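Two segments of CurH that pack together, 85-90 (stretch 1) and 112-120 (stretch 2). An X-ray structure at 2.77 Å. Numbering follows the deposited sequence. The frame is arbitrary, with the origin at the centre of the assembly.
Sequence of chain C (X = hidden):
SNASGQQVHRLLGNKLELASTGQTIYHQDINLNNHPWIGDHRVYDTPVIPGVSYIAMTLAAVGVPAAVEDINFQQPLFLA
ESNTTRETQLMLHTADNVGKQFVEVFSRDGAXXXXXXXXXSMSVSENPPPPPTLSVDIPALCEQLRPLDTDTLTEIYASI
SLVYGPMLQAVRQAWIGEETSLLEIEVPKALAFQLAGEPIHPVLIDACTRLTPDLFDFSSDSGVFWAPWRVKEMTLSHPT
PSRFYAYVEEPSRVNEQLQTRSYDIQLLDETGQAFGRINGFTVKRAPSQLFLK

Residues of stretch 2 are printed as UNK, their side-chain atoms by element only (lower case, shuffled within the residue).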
# COMPACT_ATOMS: atom_id res chain seq x y z
N THR C 85 4.74 12.61 15.69
CA THR C 85 3.92 11.83 14.77
C THR C 85 4.72 10.62 14.33
O THR C 85 5.86 10.76 13.92
CB THR C 85 3.54 12.65 13.50
OG1 THR C 85 2.57 13.64 13.85
CG2 THR C 85 2.97 11.77 12.38
N ARG C 86 4.11 9.45 14.44
CA ARG C 86 4.72 8.23 13.94
C ARG C 86 3.88 7.64 12.82
O ARG C 86 2.71 7.32 12.99
CB ARG C 86 4.91 7.22 15.08
CG ARG C 86 5.93 7.68 16.09
CD ARG C 86 6.71 6.54 16.65
NE ARG C 86 8.14 6.75 16.46
CZ ARG C 86 8.90 6.03 15.65
NH1 ARG C 86 8.39 5.02 14.95
NH2 ARG C 86 10.18 6.31 15.55
N GLU C 87 4.51 7.54 11.65
CA GLU C 87 3.94 6.91 10.47
C GLU C 87 3.84 5.41 10.72
O GLU C 87 4.86 4.73 10.83
CB GLU C 87 4.88 7.20 9.30
CG GLU C 87 4.39 6.83 7.92
CD GLU C 87 5.36 7.30 6.84
OE1 GLU C 87 5.93 8.40 6.98
OE2 GLU C 87 5.54 6.56 5.84
N THR C 88 2.63 4.88 10.83
CA THR C 88 2.42 3.51 11.28
C THR C 88 1.81 2.63 10.18
O THR C 88 0.98 3.09 9.41
CB THR C 88 1.53 3.51 12.53
OG1 THR C 88 1.99 4.54 13.43
CG2 THR C 88 1.59 2.17 13.24
N GLN C 89 2.25 1.38 10.11
CA GLN C 89 1.76 0.45 9.09
C GLN C 89 1.52 -0.92 9.69
O GLN C 89 2.43 -1.51 10.28
CB GLN C 89 2.77 0.34 7.94
CG GLN C 89 2.81 1.56 7.03
CD GLN C 89 3.55 1.32 5.73
OE1 GLN C 89 4.00 0.21 5.46
NE2 GLN C 89 3.67 2.36 4.92
N LEU C 90 0.28 -1.40 9.56
CA LEU C 90 -0.05 -2.77 9.93
C LEU C 90 -0.17 -3.56 8.63
O LEU C 90 -0.98 -3.22 7.77
CB LEU C 90 -1.36 -2.83 10.72
CG LEU C 90 -1.81 -4.19 11.24
CD1 LEU C 90 -2.68 -4.04 12.49
CD2 LEU C 90 -2.56 -4.99 10.17
N UNK C 112 11.54 13.22 10.62
CA UNK C 112 12.94 12.86 10.32
C UNK C 112 13.13 11.83 9.20
O UNK C 112 14.20 11.77 8.59
c UNK C 112 13.65 12.35 11.57
c UNK C 112 14.88 12.90 13.70
n UNK C 112 13.40 11.34 15.05
c UNK C 112 13.80 13.34 12.71
c UNK C 112 14.65 11.48 14.24
N UNK C 113 12.09 11.03 8.96
CA UNK C 113 12.17 9.89 8.05
C UNK C 113 13.30 8.97 8.52
O UNK C 113 14.36 8.89 7.89
n UNK C 113 8.94 10.44 6.36
c UNK C 113 10.00 10.44 5.55
o UNK C 113 10.00 9.85 4.47
c UNK C 113 11.22 11.23 6.03
c UNK C 113 12.35 10.34 6.58
N UNK C 114 13.07 8.32 9.66
CA UNK C 114 14.03 7.42 10.29
C UNK C 114 13.86 5.99 9.74
O UNK C 114 13.06 5.76 8.83
o UNK C 114 15.74 8.02 14.77
o UNK C 114 13.72 7.15 14.66
c UNK C 114 14.82 7.47 14.13
c UNK C 114 15.04 7.18 12.65
c UNK C 114 13.80 7.44 11.81
N UNK C 115 14.62 5.04 10.28
CA UNK C 115 14.46 3.64 9.87
C UNK C 115 13.26 3.02 10.58
O UNK C 115 12.94 3.37 11.72
o UNK C 115 15.09 1.79 6.92
o UNK C 115 16.94 2.94 7.31
c UNK C 115 15.99 1.71 9.13
c UNK C 115 15.75 2.85 10.13
c UNK C 115 16.01 2.18 7.68
N UNK C 116 12.59 2.10 9.87
CA UNK C 116 11.37 1.47 10.37
C UNK C 116 11.65 0.60 11.59
O UNK C 116 12.61 -0.16 11.61
c UNK C 116 8.65 2.53 6.78
c UNK C 116 8.82 2.00 8.08
n UNK C 116 9.77 2.22 6.06
c UNK C 116 7.50 3.23 6.40
c UNK C 116 6.51 3.40 7.34
c UNK C 116 10.11 1.35 8.11
c UNK C 116 6.65 2.89 8.64
c UNK C 116 10.64 1.50 6.86
c UNK C 116 10.73 0.61 9.27
c UNK C 116 7.80 2.19 9.02
N UNK C 117 10.79 0.73 12.60
CA UNK C 117 10.89 -0.03 13.83
C UNK C 117 9.69 -0.94 13.92
O UNK C 117 8.57 -0.50 13.68
c UNK C 117 10.88 0.91 15.04
o UNK C 117 11.73 2.32 17.43
c UNK C 117 12.01 1.95 15.06
c UNK C 117 12.01 2.81 16.32
n UNK C 117 12.31 4.09 16.17
N UNK C 118 9.90 -2.20 14.27
CA UNK C 118 8.79 -3.13 14.42
C UNK C 118 8.28 -3.13 15.86
O UNK C 118 9.06 -3.07 16.81
n UNK C 118 7.40 -7.75 13.57
c UNK C 118 8.35 -6.85 13.29
c UNK C 118 7.99 -5.39 13.52
c UNK C 118 9.19 -4.54 13.97
o UNK C 118 9.46 -7.17 12.86
N UNK C 119 6.97 -3.18 16.01
CA UNK C 119 6.36 -3.16 17.33
C UNK C 119 5.66 -4.47 17.68
O UNK C 119 5.59 -4.86 18.86
c UNK C 119 6.08 -0.66 17.14
c UNK C 119 5.95 0.18 16.08
c UNK C 119 7.44 1.04 17.44
n UNK C 119 6.80 1.23 16.30
n UNK C 119 7.02 -0.09 17.97
c UNK C 119 5.42 -1.97 17.44
N UNK C 120 5.17 -5.17 16.65
CA UNK C 120 4.41 -6.39 16.87
C UNK C 120 4.42 -7.36 15.69
O UNK C 120 4.56 -6.96 14.53
c UNK C 120 2.97 -6.05 17.26

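Position 112 carries four carbons in an unbranched row ending in a nitrogen, and none of these atoms touches stretch 1. That chain is Lys-112. It is exposed and pays nothing into the contact.

Position 113 has three carbons, the third bearing one oxygen and one nitrogen: a carboxamide on a two-carbon stem. Its CB points away from stretch 1, yet two m rotamers in succession fold the end back until it lies near Glu-87. This is Gln-113, and its NE2 sits 3.7 Å from OE1 of Glu-87, an approach without a hydrogen bond; that NE2 is hydrogen-bonded to a residue just outside the stretch.

Position 114 also has three carbons, but the third carries two oxygens, a carboxylate. With chi1 and chi2 both t, the chain is extended and its end comes near Arg-86. The residue is Glu-114. Its OE1 lies 3.7 Å from NH2 of Arg-86, at the edge of the guanidinium and near its plane, a long salt bridge with no hydrogen bond to accompany it.

Position 115 repeats the pattern, three carbons and two oxygens, but its side chain touches nothing on stretch 1. It is Glu-115, and the same chemistry as its neighbour is out of reach here.

Position 116 holds one carbon followed by fused five- and six-membered rings of eight carbons and one nitrogen. Its CB points sideways, but the six-membered ring reaches over to meet Glu-87 and Gln-89, both residues whose CB atoms point toward stretch 2. Only an indole fits, so this is Trp-116. CZ3 is 3.4 Å from O of Glu-87, CH2 is 3.6 Å from OE2 of Glu-87, and CH2 is 3.9 Å from NE2 of Gln-89.

Position 117 has three carbons, the third carrying one oxygen and one nitrogen. Its CA-to-CB bond points toward stretch 1, and the terminal group nears Arg-86. It is Gln-117. Its NE2 comes within 3.1 Å of NH2 of Arg-86, but both are donors, so proximity here is not bonding.

Position 118 has the same atoms but touches nothing on stretch 1. It is Gln-118, which turns to its own strand, NE2 donating to O of position 120 at 3.1 Å, nearly straight at 174°.

Position 119 is one carbon and a five-membered ring of three carbons and two nitrogens, and the ring nears Arg-86. This is His-119. Its NE2 is 4.3 Å from NH1 of Arg-86, which lies at the imidazole edge.

Position 120 has a single side-chain carbon, out of reach of stretch 1, and is Ala-120.

The rule is a modest interface built by long side chains. CA of Glu-87 and CA of Gln-113 stand 9.1 Å apart, and no hydrogen bond crosses. Trp-116 gives the largest covered area, 85 Å² of the residue covered by stretch 1, with contacts to Glu-87 and Gln-89, while Arg-86 extends among Glu-114, Gln-117 and His-119. Packing and one long salt bridge span the gap, with several of the polar ends satisfied elsewhere in the structure.

Stretch 2 (112-120) KQEEWQQHA
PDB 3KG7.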